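Local coordinates for DNA replication and repair protein RecF (Caldanaerobacter subterraneus subsp. tengcongensis, PDB 5Z67) that mediates recombinational DNA repair in the RecFOR pathway as an ABC-type ATPase and probably binds ATP and single-stranded DNA, at residues V27-G32 against S348-D353; T117-P122 against V313-D318. One frame throughout, in Å; residues are numbered along the deposited sequence.

Interaction 1 (V27-G32 against S348-D353); sequences VNLIYG and SDVEGD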
ATOM      1  N   VAL A  27      -7.531 -19.707  -8.033  1.00 30.14           N
ATOM      2  CA  VAL A  27      -6.557 -19.779  -6.960  1.00 29.48           C
ATOM      3  C   VAL A  27      -5.272 -20.440  -7.422  1.00 36.44           C
ATOM      4  O   VAL A  27      -5.279 -21.595  -7.887  1.00 33.40           O
ATOM      5  CB  VAL A  27      -7.147 -20.548  -5.739  1.00 32.11           C
ATOM      6  CG1 VAL A  27      -6.116 -20.723  -4.619  1.00 31.98           C
ATOM      7  CG2 VAL A  27      -8.345 -19.818  -5.226  1.00 33.43           C
ATOM      8  N   ASN A  28      -4.168 -19.710  -7.307  1.00 26.27           N
ATOM      9  CA  ASN A  28      -2.868 -20.310  -7.561  1.00 25.48           C
ATOM     10  C   ASN A  28      -2.216 -20.606  -6.226  1.00 29.80           C
ATOM     11  O   ASN A  28      -1.768 -19.687  -5.525  1.00 25.61           O
ATOM     12  CB  ASN A  28      -1.986 -19.399  -8.407  1.00 23.99           C
ATOM     13  CG  ASN A  28      -2.513 -19.226  -9.809  1.00 32.03           C
ATOM     14  OD1 ASN A  28      -2.019 -19.872 -10.738  1.00 23.07           O
ATOM     15  ND2 ASN A  28      -3.517 -18.346  -9.983  1.00 29.80           N
ATOM     16  N   LEU A  29      -2.214 -21.883  -5.860  1.00 28.25           N
ATOM     17  CA  LEU A  29      -1.661 -22.324  -4.597  1.00 29.70           C
ATOM     18  C   LEU A  29      -0.163 -22.493  -4.755  1.00 35.37           C
ATOM     19  O   LEU A  29       0.292 -23.300  -5.573  1.00 32.10           O
ATOM     20  CB  LEU A  29      -2.328 -23.626  -4.161  1.00 32.54           C
ATOM     21  CG  LEU A  29      -2.174 -24.191  -2.747  1.00 38.09           C
ATOM     22  CD1 LEU A  29      -0.848 -24.937  -2.528  1.00 45.00           C
ATOM     23  CD2 LEU A  29      -2.367 -23.108  -1.695  1.00 39.33           C
ATOM     24  N   ILE A  30       0.610 -21.724  -4.002  1.00 28.33           N
ATOM     25  CA  ILE A  30       2.048 -21.919  -3.982  1.00 28.13           C
ATOM     26  C   ILE A  30       2.477 -22.452  -2.632  1.00 33.25           C
ATOM     27  O   ILE A  30       2.405 -21.748  -1.623  1.00 31.26           O
ATOM     28  CB  ILE A  30       2.816 -20.622  -4.286  1.00 31.68           C
ATOM     29  CG1 ILE A  30       2.467 -20.115  -5.692  1.00 23.90           C
ATOM     30  CG2 ILE A  30       4.313 -20.842  -4.129  1.00 30.08           C
ATOM     31  CD1 ILE A  30       1.619 -18.902  -5.639  1.00 30.77           C
ATOM     32  N   TYR A  31       2.914 -23.703  -2.598  1.00 36.97           N
ATOM     33  CA  TYR A  31       3.300 -24.280  -1.319  1.00 37.21           C
ATOM     34  C   TYR A  31       4.764 -24.682  -1.322  1.00 39.73           C
ATOM     35  O   TYR A  31       5.359 -24.926  -2.372  1.00 42.45           O
ATOM     36  CB  TYR A  31       2.400 -25.472  -0.965  1.00 37.62           C
ATOM     37  CG  TYR A  31       2.827 -26.793  -1.545  1.00 38.85           C
ATOM     38  CD1 TYR A  31       2.559 -27.112  -2.869  1.00 37.49           C
ATOM     39  CD2 TYR A  31       3.488 -27.733  -0.761  1.00 44.75           C
ATOM     40  CE1 TYR A  31       2.937 -28.327  -3.401  1.00 40.70           C
ATOM     41  CE2 TYR A  31       3.875 -28.956  -1.281  0.80 47.39           C
ATOM     42  CZ  TYR A  31       3.599 -29.248  -2.601  0.80 48.14           C
ATOM     43  OH  TYR A  31       3.988 -30.458  -3.124  1.00 51.39           O
ATOM     44  N   GLY A  32       5.345 -24.731  -0.133  1.00 45.74           N
ATOM     45  CA  GLY A  32       6.742 -25.078   0.021  1.00 44.37           C
ATOM     46  C   GLY A  32       7.132 -24.919   1.475  1.00 48.61           C
ATOM     47  O   GLY A  32       6.326 -24.463   2.298  1.00 42.92           O
ATOM     48  N   SER A 348      -2.608 -29.704   0.881  1.00 58.85           N
ATOM     49  CA  SER A 348      -3.949 -30.232   1.088  1.00 71.24           C
ATOM     50  C   SER A 348      -4.975 -29.211   1.599  1.00 75.92           C
ATOM     51  O   SER A 348      -6.132 -29.226   1.169  1.00 82.27           O
ATOM     52  CB  SER A 348      -3.881 -31.415   2.057  1.00 71.80           C
ATOM     53  OG  SER A 348      -2.616 -31.488   2.697  1.00 65.49           O
ATOM     54  N   ASP A 349      -4.550 -28.327   2.498  1.00 68.62           N
ATOM     55  CA  ASP A 349      -5.475 -27.522   3.296  1.00 67.48           C
ATOM     56  C   ASP A 349      -6.492 -26.711   2.482  1.00 64.96           C
ATOM     57  O   ASP A 349      -7.705 -26.857   2.656  1.00 70.99           O
ATOM     58  CB  ASP A 349      -4.691 -26.583   4.204  1.00 68.44           C
ATOM     59  CG  ASP A 349      -5.559 -25.971   5.283  1.00 73.45           C
ATOM     60  OD1 ASP A 349      -6.197 -24.931   5.016  1.00 66.52           O
ATOM     61  OD2 ASP A 349      -5.609 -26.540   6.394  1.00 85.15           O
ATOM     62  N   VAL A 350      -6.001 -25.839   1.613  1.00 59.32           N
ATOM     63  CA  VAL A 350      -6.882 -25.190   0.654  1.00 56.51           C
ATOM     64  C   VAL A 350      -6.538 -25.781  -0.719  1.00 57.48           C
ATOM     65  O   VAL A 350      -5.361 -25.985  -1.029  1.00 51.73           O
ATOM     66  CB  VAL A 350      -6.747 -23.643   0.701  1.00 52.54           C
ATOM     67  CG1 VAL A 350      -6.832 -23.154   2.141  1.00 65.44           C
ATOM     68  CG2 VAL A 350      -5.465 -23.186   0.099  1.00 49.91           C
ATOM     69  N   GLU A 351      -7.557 -26.103  -1.517  1.00 51.29           N
ATOM     70  CA  GLU A 351      -7.312 -26.905  -2.714  1.00 60.40           C
ATOM     71  C   GLU A 351      -6.561 -26.104  -3.783  1.00 59.44           C
ATOM     72  O   GLU A 351      -5.399 -26.399  -4.068  1.00 71.08           O
ATOM     73  CB  GLU A 351      -8.624 -27.507  -3.270  1.00 68.36           C
ATOM     74  CG  GLU A 351      -9.862 -26.597  -3.261  1.00 76.48           C
ATOM     75  CD  GLU A 351     -11.163 -27.360  -3.572  1.00 89.19           C
ATOM     76  OE1 GLU A 351     -11.166 -28.612  -3.481  1.00 95.47           O
ATOM     77  OE2 GLU A 351     -12.185 -26.713  -3.901  1.00 89.92           O
ATOM     78  N   GLY A 352      -7.187 -25.086  -4.360  1.00 49.67           N
ATOM     79  CA  GLY A 352      -6.507 -24.312  -5.391  1.00 47.54           C
ATOM     80  C   GLY A 352      -6.750 -24.855  -6.793  1.00 48.05           C
ATOM     81  O   GLY A 352      -6.823 -26.074  -6.995  1.00 44.83           O
ATOM     82  N   ASP A 353      -6.896 -23.953  -7.758  1.00 40.08           N
ATOM     83  CA  ASP A 353      -7.183 -24.336  -9.138  1.00 41.69           C
ATOM     84  C   ASP A 353      -5.929 -24.824  -9.849  1.00 40.95           C
ATOM     85  O   ASP A 353      -5.986 -25.705 -10.706  1.00 43.51           O
ATOM     86  CB  ASP A 353      -7.804 -23.155  -9.894  1.00 46.56           C
ATOM     87  CG  ASP A 353      -9.134 -22.718  -9.290  1.00 47.82           C
ATOM     88  OD1 ASP A 353     -10.162 -23.390  -9.555  1.00 50.52           O
ATOM     89  OD2 ASP A 353      -9.149 -21.713  -8.545  1.00 42.59           O
TER
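The carboxylate of Asp-353, the flat group of this contact, meets the backbone of Val-27 through one oxygen: OD2 takes the Val-27 N-H on its anti lone pair, the one turned away from OD1. The bond is short, 2.6 Å from Val-27 N to Asp-353 OD2, and close to straight at 167°. It stands at the entry to strand 27-31 of a P-loop ATPase sheet, the strand that leads into the Walker A loop, where Gly-32 is predicted to bind ATP. With CG beside its own backbone N (chi1 -62°), Asp-353 presents its carboxylate and its N-H to the same residue, holding Val-27 twice. The second bond runs from Asp-353 N to Val-27 O over 2.9 Å; it is bent, the donor approaching the carbonyl well off the C=O direction. Backbone bonds of Val-27 and Leu-29 to Cys-354 carry the pairing on into the parallel strand 354-359, and a disulfide from Cys-24 to Cys-354 ties down the same corner.

Before Asp-353 the loop comes close to the strand as bare backbone. Val-27 sends CG1 to the CA of Gly-352, 3.7 Å away. A side chain on that glycine would run into Leu-29 CB and, at a phi of 91°, would also be pressed against the carbonyl oxygen of Glu-351, so both the neighbour and the backbone favour glycine. Further along, the CG of Leu-29 lies near the carbonyl oxygens of Val-350 and Glu-351. Val-350 is buried, turned to the strand and also packed on Leu-332 of helix 325-334, so this one side chain fits between strand 27-31 and that helix. Val-350 CG2 makes the apolar contact, 3.6 Å from Leu-29 CD2.

Interaction 2 (T117-P122 against V313-D318); sequences TVIFSP and VLLLDD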
ATOM      1  N   THR A 117      -3.038  -5.022  -7.625  1.00 23.30           N
ATOM      2  CA  THR A 117      -3.068  -6.127  -6.693  1.00 22.80           C
ATOM      3  C   THR A 117      -3.488  -5.632  -5.324  1.00 20.98           C
ATOM      4  O   THR A 117      -3.447  -4.434  -5.026  1.00 20.07           O
ATOM      5  CB  THR A 117      -1.687  -6.825  -6.576  1.00 23.72           C
ATOM      6  OG1 THR A 117      -0.677  -5.861  -6.253  1.00 23.30           O
ATOM      7  CG2 THR A 117      -1.308  -7.525  -7.885  1.00 25.94           C
ATOM      8  N   VAL A 118      -3.962  -6.528  -4.486  1.00 20.62           N
ATOM      9  CA  VAL A 118      -4.059  -6.226  -3.070  0.50 19.33           C
ATOM     10  C   VAL A 118      -3.378  -7.372  -2.335  1.00 19.81           C
ATOM     11  O   VAL A 118      -3.650  -8.550  -2.612  1.00 20.75           O
ATOM     12  CB  VAL A 118      -5.527  -6.022  -2.578  0.50 25.28           C
ATOM     13  CG1 VAL A 118      -6.208  -4.897  -3.337  0.50 18.60           C
ATOM     14  CG2 VAL A 118      -6.329  -7.282  -2.698  0.50 30.39           C
ATOM     15  N   ILE A 119      -2.445  -7.031  -1.448  1.00 19.60           N
ATOM     16  CA  ILE A 119      -1.688  -8.065  -0.764  1.00 20.47           C
ATOM     17  C   ILE A 119      -2.152  -8.126   0.672  1.00 20.98           C
ATOM     18  O   ILE A 119      -2.294  -7.101   1.338  1.00 21.07           O
ATOM     19  CB  ILE A 119      -0.145  -7.840  -0.873  1.00 21.27           C
ATOM     20  CG1 ILE A 119       0.633  -8.892  -0.062  1.00 29.49           C
ATOM     21  CG2 ILE A 119       0.242  -6.434  -0.471  1.00 20.18           C
ATOM     22  CD1 ILE A 119       2.048  -9.142  -0.579  1.00 24.19           C
ATOM     23  N   PHE A 120      -2.454  -9.347   1.095  1.00 29.94           N
ATOM     24  CA  PHE A 120      -2.824  -9.668   2.462  1.00 28.94           C
ATOM     25  C   PHE A 120      -1.601 -10.309   3.130  1.00 29.21           C
ATOM     26  O   PHE A 120      -0.934 -11.165   2.531  1.00 24.32           O
ATOM     27  CB  PHE A 120      -4.009 -10.647   2.507  1.00 20.91           C
ATOM     28  CG  PHE A 120      -5.279 -10.152   1.828  1.00 21.75           C
ATOM     29  CD1 PHE A 120      -5.365 -10.057   0.441  1.00 23.35           C
ATOM     30  CD2 PHE A 120      -6.403  -9.828   2.581  1.00 21.57           C
ATOM     31  CE1 PHE A 120      -6.533  -9.632  -0.186  1.00 19.88           C
ATOM     32  CE2 PHE A 120      -7.588  -9.413   1.961  1.00 24.47           C
ATOM     33  CZ  PHE A 120      -7.645  -9.304   0.574  1.00 24.84           C
ATOM     34  N   SER A 121      -1.316  -9.919   4.368  1.00 24.19           N
ATOM     35  CA  SER A 121      -0.327 -10.635   5.168  1.00 28.20           C
ATOM     36  C   SER A 121      -0.723 -10.577   6.642  1.00 32.60           C
ATOM     37  O   SER A 121      -1.518  -9.716   7.042  1.00 22.28           O
ATOM     38  CB  SER A 121       1.077 -10.047   4.961  1.00 28.33           C
ATOM     39  OG  SER A 121       1.114  -8.682   5.355  0.80 43.69           O
ATOM     40  N   PRO A 122      -0.167 -11.486   7.459  1.00 34.00           N
ATOM     41  CA  PRO A 122      -0.417 -11.396   8.905  1.00 36.67           C
ATOM     42  C   PRO A 122       0.089 -10.086   9.508  1.00 30.28           C
ATOM     43  O   PRO A 122      -0.416  -9.689  10.557  1.00 28.92           O
ATOM     44  CB  PRO A 122       0.348 -12.606   9.476  1.00 41.39           C
ATOM     45  CG  PRO A 122       1.326 -12.986   8.415  1.00 47.87           C
ATOM     46  CD  PRO A 122       0.650 -12.663   7.115  1.00 42.32           C
ATOM     47  N   VAL A 313      -5.786  -8.417  -8.761  1.00 22.76           N
ATOM     48  CA  VAL A 313      -5.229  -9.740  -8.489  1.00 23.42           C
ATOM     49  C   VAL A 313      -4.952  -9.802  -6.987  1.00 23.07           C
ATOM     50  O   VAL A 313      -4.525  -8.809  -6.401  1.00 21.83           O
ATOM     51  CB  VAL A 313      -3.929  -9.993  -9.327  1.00 23.57           C
ATOM     52  CG1 VAL A 313      -3.172 -11.208  -8.816  1.00 24.69           C
ATOM     53  CG2 VAL A 313      -4.262 -10.157 -10.821  1.00 24.50           C
ATOM     54  N   LEU A 314      -5.219 -10.931  -6.336  1.00 24.36           N
ATOM     55  CA  LEU A 314      -5.044 -10.972  -4.880  1.00 24.33           C
ATOM     56  C   LEU A 314      -3.818 -11.779  -4.468  1.00 25.11           C
ATOM     57  O   LEU A 314      -3.615 -12.904  -4.933  1.00 26.54           O
ATOM     58  CB  LEU A 314      -6.286 -11.541  -4.197  1.00 25.44           C
ATOM     59  CG  LEU A 314      -7.620 -11.082  -4.775  1.00 25.40           C
ATOM     60  CD1 LEU A 314      -8.753 -11.709  -3.983  1.00 30.35           C
ATOM     61  CD2 LEU A 314      -7.738  -9.561  -4.747  1.00 23.80           C
ATOM     62  N   LEU A 315      -3.000 -11.194  -3.597  1.00 24.44           N
ATOM     63  CA  LEU A 315      -1.838 -11.901  -3.074  1.00 25.45           C
ATOM     64  C   LEU A 315      -2.051 -12.175  -1.605  1.00 26.32           C
ATOM     65  O   LEU A 315      -2.322 -11.265  -0.818  1.00 25.51           O
ATOM     66  CB  LEU A 315      -0.548 -11.099  -3.279  1.00 28.54           C
ATOM     67  CG  LEU A 315      -0.340 -10.435  -4.649  1.00 23.37           C
ATOM     68  CD1 LEU A 315       0.946  -9.645  -4.644  1.00 22.64           C
ATOM     69  CD2 LEU A 315      -0.308 -11.492  -5.728  1.00 24.59           C
ATOM     70  N   LEU A 316      -1.953 -13.436  -1.223  1.00 28.23           N
ATOM     71  CA  LEU A 316      -2.144 -13.777   0.169  1.00 29.43           C
ATOM     72  C   LEU A 316      -0.890 -14.417   0.707  1.00 30.93           C
ATOM     73  O   LEU A 316      -0.626 -15.585   0.461  1.00 32.68           O
ATOM     74  CB  LEU A 316      -3.341 -14.693   0.330  1.00 30.80           C
ATOM     75  CG  LEU A 316      -4.678 -13.966   0.317  1.00 29.77           C
ATOM     76  CD1 LEU A 316      -5.101 -13.561  -1.099  1.00 28.57           C
ATOM     77  CD2 LEU A 316      -5.731 -14.858   0.979  1.00 36.91           C
ATOM     78  N   ASP A 317      -0.101 -13.635   1.423  1.00 30.46           N
ATOM     79  CA  ASP A 317       1.182 -14.122   1.878  1.00 31.99           C
ATOM     80  C   ASP A 317       1.067 -14.781   3.237  1.00 34.15           C
ATOM     81  O   ASP A 317       1.018 -14.093   4.264  1.00 34.08           O
ATOM     82  CB  ASP A 317       2.200 -12.987   1.919  1.00 31.44           C
ATOM     83  CG  ASP A 317       3.608 -13.485   2.227  1.00 47.90           C
ATOM     84  OD1 ASP A 317       3.906 -14.678   1.974  1.00 45.83           O
ATOM     85  OD2 ASP A 317       4.417 -12.675   2.726  1.00 59.41           O
ATOM     86  N   ASP A 318       0.971 -16.105   3.222  1.00 36.26           N
ATOM     87  CA  ASP A 318       1.048 -16.921   4.438  1.00 40.11           C
ATOM     88  C   ASP A 318      -0.020 -16.516   5.457  1.00 38.83           C
ATOM     89  O   ASP A 318       0.251 -16.356   6.642  1.00 40.09           O
ATOM     90  CB  ASP A 318       2.457 -16.818   5.039  1.00 40.15           C
ATOM     91  CG  ASP A 318       2.704 -17.821   6.143  1.00 64.94           C
ATOM     92  OD1 ASP A 318       2.241 -18.986   6.032  1.00 67.18           O
ATOM     93  OD2 ASP A 318       3.368 -17.430   7.131  1.00 67.10           O
TER
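Phe-120 and Leu-316 stand side by side on one face of two parallel strands, 117-120 and 313-316, at the edge of the P-loop ATPase core sheet. Strand 313-316 runs into two aspartates, a hydrophobic strand and acidic end that match the Walker B motif of ABC-type ATPases.

From CB outward, the Phe-120 side chain runs alongside Leu-316 and back toward the level of Leu-314. CB lies 4.0 Å from Leu-316 CG and near the carbonyl oxygen of Leu-315; CG keeps both neighbours. At CD1 the ring turns its edge to that oxygen, Leu-315 O lying in the ring plane at 3.5 Å, while Leu-316 CD1 approaches the same carbon obliquely. Further out, CE1 comes to 4.4 Å from Leu-314 CB. Having CG beside the backbone N (chi1 -59°) is what carries the ring back along the strand. Cutting the side chain back to an alanine removes the ring and would probably open a gap beside Leu-314 and Leu-316, on the face where helix 286-308 packs, Lys-297 touching Phe-120 and Leu-301 touching Leu-314.

On the other face, Ile-119 CB meets Leu-315 CB at 4.1 Å, and both residues touch Arg-46 of helix 35-50, which also bonds the hydroxyl of Thr-117.

Between the faces, Leu-315 turns both its backbone groups to strand 117-120: its N-H goes to Val-118 O, and Leu-315 O receives Phe-120 N at 2.7 Å, almost straight. The ladder continues beyond the strands to Asp-317, whose side chain lies beside Ser-39 of the predicted ATP site, consistent with the Walker B aspartate facing the P-loop serine. The final rung sets Asp-317 N 2.8 Å from Phe-120 O.

How the interactions relate
Read from the N terminus, the chain lays down strand 27-31, passes through the P-loop and helix 35-50, and later reaches strand 117-120 at one edge of the mixed sheet. A largely helical excursion of 190 residues follows before strand 313-316 returns beside it, closing interaction 2. Strand 340-344 then fills the place between 313-316 and 27-31, and the loop 348-353 brings the chain back to its early strand, closing interaction 1. The inner loop thus nests within the outer one. Though their centres are 14 Å apart, both serve one sheet: interaction 2 pairs two of its strands, and interaction 1 secures the loop leading into strand 354-359 against the strand that runs on to the P-loop.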